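Local coordinates for protein phenazine-1-carboxylate N-methyltransferase (Pseudomonas aeruginosa, PDB 2IP2) that transfers a methyl group from S-adenosyl-L-methionine to phenazine-1-carboxylate, giving 5-methylphenazine-1-carboxylate on the way to the virulence pigment pyocyanin, at residues A[133-136]-A[141-144]; A[240-245]-A[252-257]. All coordinates share one frame; numbering follows the deposited sequence. Where two conformers were deposited one is given.

Interaction 1. Residues A[133-136]-A[141-144]; sequences YSYL and DAGR
The methyl group of Ala142 meets the ring of Tyr135 obliquely: CB of Ala142 lies 3.4 Å from CE2 of Tyr135, and is almost as near to CZ and OH, both at 3.8 Å. This half of the contact is therefore made by the outer part of the phenol. Leu136 supplies the other half through a single branch, its CD2 lying 3.8 Å from Ala142 O and 4.3 Å from Ala142 CB. Beside it the backbones come close, with CA of Leu136 4.4 Å from CA of Gly143 and the carbonyl O of Leu136 3.8 Å from Gly143 CA, an approach made at Gly143, which has no side chain. The segments share no hydrogen bond; the side-chain contacts are apolar, and the backbone carbonyls of Ala142 and Leu136 only pack against carbon. The contact buries 166 Å² in all.

A chi1 of 175° turns the Tyr135 ring away from its own backbone N, and in this setting the outer end of the phenol reaches Ala142 CB. In the next shell, Tyr135 OH is hydrogen-bonded to Glu105, which ties down the far end of the phenol, and the ring packs edge-to-face with Phe124.

Leu136 also touches Phe146, one turn beyond Ala142 on helix 140-150. The arrangement is that of two consecutive helices, 132-138 and 140-150, joined by a very tight connection and packed against each other near the turn, within the O-methyltransferase domain.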
loop_
_atom_site.group_PDB
_atom_site.type_symbol
_atom_site.label_atom_id
_atom_site.label_comp_id
_atom_site.label_asym_id
_atom_site.label_seq_id
_atom_site.Cartn_x
_atom_site.Cartn_y
_atom_site.Cartn_z
ATOM N N TYR A 133 -5.148 -23.089 -5.541
ATOM C CA TYR A 133 -4.445 -24.168 -6.258
ATOM C C TYR A 133 -5.338 -24.886 -7.260
ATOM O O TYR A 133 -4.837 -25.309 -8.298
ATOM C CB TYR A 133 -3.756 -25.180 -5.326
ATOM C CG TYR A 133 -2.593 -24.525 -4.639
ATOM C CD1 TYR A 133 -1.502 -24.065 -5.386
ATOM C CD2 TYR A 133 -2.610 -24.297 -3.243
ATOM C CE1 TYR A 133 -0.421 -23.407 -4.764
ATOM C CE2 TYR A 133 -1.548 -23.645 -2.611
ATOM C CZ TYR A 133 -0.459 -23.205 -3.379
ATOM O OH TYR A 133 0.602 -22.562 -2.749
ATOM N N SER A 134 -6.635 -24.956 -6.993
ATOM C CA SER A 134 -7.568 -25.496 -8.029
ATOM C C SER A 134 -7.566 -24.606 -9.261
ATOM O O SER A 134 -7.499 -25.126 -10.393
ATOM C CB SER A 134 -8.989 -25.649 -7.516
ATOM O OG SER A 134 -9.004 -26.561 -6.450
ATOM N N TYR A 135 -7.645 -23.281 -9.030
ATOM C CA TYR A 135 -7.529 -22.244 -10.100
ATOM C C TYR A 135 -6.261 -22.359 -10.936
ATOM O O TYR A 135 -6.343 -22.256 -12.164
ATOM C CB TYR A 135 -7.619 -20.823 -9.477
ATOM C CG TYR A 135 -7.413 -19.643 -10.385
ATOM C CD1 TYR A 135 -8.447 -19.142 -11.159
ATOM C CD2 TYR A 135 -6.170 -18.985 -10.434
ATOM C CE1 TYR A 135 -8.248 -18.017 -12.009
ATOM C CE2 TYR A 135 -5.968 -17.876 -11.262
ATOM C CZ TYR A 135 -6.997 -17.424 -12.055
ATOM O OH TYR A 135 -6.799 -16.328 -12.866
ATOM N N LEU A 136 -5.098 -22.493 -10.288
ATOM C CA LEU A 136 -3.806 -22.632 -10.988
ATOM C C LEU A 136 -3.729 -23.904 -11.851
ATOM O O LEU A 136 -3.264 -23.840 -12.991
ATOM C CB LEU A 136 -2.616 -22.632 -10.011
ATOM C CG LEU A 136 -2.377 -21.307 -9.275
ATOM C CD1 LEU A 136 -1.059 -21.531 -8.520
ATOM C CD2 LEU A 136 -2.290 -20.106 -10.165
ATOM N N ASP A 141 -2.698 -20.739 -18.127
ATOM C CA ASP A 141 -2.033 -19.429 -18.250
ATOM C C ASP A 141 -1.772 -18.831 -16.868
ATOM O O ASP A 141 -0.732 -18.233 -16.670
ATOM C CB ASP A 141 -2.835 -18.488 -19.138
ATOM C CG ASP A 141 -2.019 -17.979 -20.323
ATOM O OD1 ASP A 141 -0.954 -17.358 -20.105
ATOM O OD2 ASP A 141 -2.440 -18.221 -21.478
ATOM N N ALA A 142 -2.711 -19.022 -15.931
ATOM C CA ALA A 142 -2.566 -18.478 -14.566
ATOM C C ALA A 142 -1.450 -19.246 -13.859
ATOM O O ALA A 142 -0.543 -18.666 -13.231
ATOM C CB ALA A 142 -3.886 -18.592 -13.815
ATOM N N GLY A 143 -1.481 -20.557 -14.026
ATOM C CA GLY A 143 -0.413 -21.405 -13.512
ATOM C C GLY A 143 0.976 -20.988 -14.014
ATOM O O GLY A 143 1.906 -20.851 -13.216
ATOM N N ARG A 144 1.107 -20.802 -15.330
ATOM C CA ARG A 144 2.323 -20.246 -15.938
ATOM C C ARG A 144 2.760 -18.913 -15.315
ATOM O O ARG A 144 3.909 -18.733 -14.906
ATOM C CB ARG A 144 2.076 -20.021 -17.441
ATOM C CG ARG A 144 3.308 -19.551 -18.256
ATOM C CD ARG A 144 2.909 -19.189 -19.704
ATOM N NE ARG A 144 1.988 -18.045 -19.788
ATOM C CZ ARG A 144 2.346 -16.773 -19.597
ATOM N NH1 ARG A 144 3.600 -16.470 -19.318
ATOM N NH2 ARG A 144 1.445 -15.797 -19.713
#

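Interaction 2. Residues A[240-245]-A[252-257]; sequences SRIIGD and LRLLGN
Leu254, Ile243 and Ile242 join the segment that follows strand 236-240 to the next helix, 248-261, within the Rossmann-like fold of class I methyltransferases. Leu254, which loses 43 Å² to the contact, points its CB toward the other segment and meets residues 240-245 through one methyl, CD2. Its chi1 of 175° sets CG opposite the backbone N, and from there CD2 reaches both isoleucines. The backbones stay well apart, 8.8 Å between CA of Ile243 and CA of Leu254, and the space is bridged entirely by hydrocarbon, with no hydrogen bond across.

Ile243, with 40 Å² buried, reaches over with the end of its longer branch, the two side chains meeting at a slant. Ile242 contributes less, 14 Å² in the conformer described here, in which its side chain lies at about a right angle to that of Leu254 and its CG2 is 4.1 Å from Leu254 CD2. Met226 touches both Ile242 and Leu254, while Leu308 of helix 302-311 packs on Ile243. Arg241, a predicted S-adenosyl-L-methionine ligand, immediately precedes this pair of isoleucines in the chain. CD2 of Leu254 is thus the shared meeting point, and its firmer contact is with Ile243 CD1, 3.6 Å away.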
loop_
_atom_site.group_PDB
_atom_site.type_symbol
_atom_site.label_atom_id
_atom_site.label_comp_id
_atom_site.label_asym_id
_atom_site.label_seq_id
_atom_site.Cartn_x
_atom_site.Cartn_y
_atom_site.Cartn_z
ATOM N N SER A 240 12.048 -27.511 0.890
ATOM C CA SER A 240 11.792 -26.099 0.579
ATOM C C SER A 240 10.306 -25.925 0.480
ATOM O O SER A 240 9.645 -26.569 -0.362
ATOM C CB SER A 240 12.474 -25.703 -0.738
ATOM O OG SER A 240 12.108 -24.393 -1.193
ATOM N N ARG A 241 9.770 -25.077 1.346
ATOM C CA ARG A 241 8.344 -24.790 1.342
ATOM C C ARG A 241 7.517 -26.076 1.323
ATOM O O ARG A 241 6.559 -26.173 0.574
ATOM C CB ARG A 241 7.986 -23.923 0.123
ATOM C CG ARG A 241 8.653 -22.589 0.133
ATOM C CD ARG A 241 7.896 -21.577 -0.747
ATOM N NE ARG A 241 8.560 -21.316 -2.035
ATOM C CZ ARG A 241 9.639 -20.540 -2.183
ATOM N NH1 ARG A 241 10.195 -19.961 -1.117
ATOM N NH2 ARG A 241 10.173 -20.338 -3.395
ATOM N N ILE A 242 7.923 -27.064 2.118
ATOM C CA ILE A 242 7.242 -28.342 2.137
ATOM C C ILE A 242 6.655 -28.639 3.529
ATOM O O ILE A 242 5.551 -29.111 3.636
ATOM C CB ILE A 242 8.122 -29.490 1.531
ATOM C CG1 ILE A 242 7.242 -30.581 0.897
ATOM C CG2 ILE A 242 9.096 -30.049 2.554
ATOM C CD1 ILE A 242 6.594 -30.226 -0.488
ATOM N N ILE A 243 7.389 -28.353 4.580
ATOM C CA ILE A 243 6.922 -28.636 5.930
ATOM C C ILE A 243 5.670 -27.799 6.297
ATOM O O ILE A 243 4.716 -28.315 6.916
ATOM C CB ILE A 243 8.089 -28.447 6.935
ATOM C CG1 ILE A 243 9.089 -29.600 6.795
ATOM C CG2 ILE A 243 7.603 -28.306 8.387
ATOM C CD1 ILE A 243 8.501 -30.997 7.052
ATOM N N GLY A 244 5.673 -26.528 5.877
ATOM C CA GLY A 244 4.578 -25.581 6.183
ATOM C C GLY A 244 3.193 -26.145 5.927
ATOM O O GLY A 244 2.211 -25.797 6.599
ATOM N N ASP A 245 3.105 -27.045 4.959
ATOM C CA ASP A 245 1.816 -27.533 4.558
ATOM C C ASP A 245 1.428 -28.841 5.253
ATOM O O ASP A 245 0.305 -29.330 5.049
ATOM C CB ASP A 245 1.780 -27.721 3.037
ATOM C CG ASP A 245 0.360 -27.806 2.483
ATOM O OD1 ASP A 245 -0.607 -27.495 3.222
ATOM O OD2 ASP A 245 0.215 -28.183 1.300
ATOM N N LEU A 252 6.506 -35.858 10.701
ATOM C CA LEU A 252 7.397 -36.793 11.364
ATOM C C LEU A 252 7.678 -37.975 10.426
ATOM O O LEU A 252 8.794 -38.494 10.435
ATOM C CB LEU A 252 6.845 -37.237 12.750
ATOM C CG LEU A 252 6.893 -36.301 13.976
ATOM C CD1 LEU A 252 6.311 -37.065 15.164
ATOM C CD2 LEU A 252 8.288 -35.777 14.334
ATOM N N ARG A 253 6.717 -38.361 9.590
ATOM C CA ARG A 253 7.013 -39.402 8.589
ATOM C C ARG A 253 8.110 -38.924 7.621
ATOM O O ARG A 253 9.058 -39.647 7.364
ATOM C CB ARG A 253 5.807 -39.858 7.771
ATOM C CG ARG A 253 4.644 -40.556 8.537
ATOM C CD ARG A 253 3.717 -41.340 7.566
ATOM N NE ARG A 253 4.454 -42.393 6.858
ATOM C CZ ARG A 253 4.685 -43.620 7.341
ATOM N NH1 ARG A 253 4.200 -43.979 8.532
ATOM N NH2 ARG A 253 5.381 -44.493 6.619
ATOM N N LEU A 254 8.001 -37.686 7.142
ATOM C CA LEU A 254 8.975 -37.164 6.180
ATOM C C LEU A 254 10.379 -37.094 6.817
ATOM O O LEU A 254 11.389 -37.567 6.263
ATOM C CB LEU A 254 8.522 -35.755 5.700
ATOM C CG LEU A 254 9.531 -35.078 4.799
ATOM C CD1 LEU A 254 9.589 -35.822 3.464
ATOM C CD2 LEU A 254 9.070 -33.618 4.603
ATOM N N LEU A 255 10.440 -36.512 7.992
ATOM C CA LEU A 255 11.696 -36.329 8.675
ATOM C C LEU A 255 12.392 -37.660 8.978
ATOM O O LEU A 255 13.621 -37.753 8.878
ATOM C CB LEU A 255 11.516 -35.497 9.939
ATOM C CG LEU A 255 11.168 -34.017 9.684
ATOM C CD1 LEU A 255 10.781 -33.350 10.997
ATOM C CD2 LEU A 255 12.332 -33.313 9.020
ATOM N N GLY A 256 11.595 -38.668 9.339
ATOM C CA GLY A 256 12.108 -40.042 9.578
ATOM C C GLY A 256 12.611 -40.693 8.305
ATOM O O GLY A 256 13.684 -41.349 8.284
ATOM N N ASN A 257 11.838 -40.506 7.229
ATOM C CA ASN A 257 12.274 -40.896 5.867
ATOM C C ASN A 257 13.635 -40.313 5.501
ATOM O O ASN A 257 14.549 -41.044 5.073
ATOM C CB ASN A 257 11.201 -40.567 4.821
ATOM C CG ASN A 257 9.994 -41.493 4.908
ATOM O OD1 ASN A 257 10.046 -42.558 5.564
ATOM N ND2 ASN A 257 8.891 -41.075 4.303
#

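How the interactions relate
Along the chain interaction 1 comes wholly ahead of interaction 2, and both belong to the O-methyltransferase domain. Their centres are 24 Å apart; the nearest atoms are about 6 Å apart, so they do not touch. Interaction 1 joins helices 132-138 and 140-150, which precede strand 170-174, the first along the chain of the mixed sheet. Interaction 2 belongs to that sheet's framework, linking the exit of strand 236-240 to helix 248-261. It borders the predicted S-adenosyl-L-methionine site: Arg241 lies within segment 240-245, and the Ile242 side chain is about 7 Å from that of Asp198. Interaction 1 lies further off, the Leu136 side chain being about 12 Å from that of Arg241.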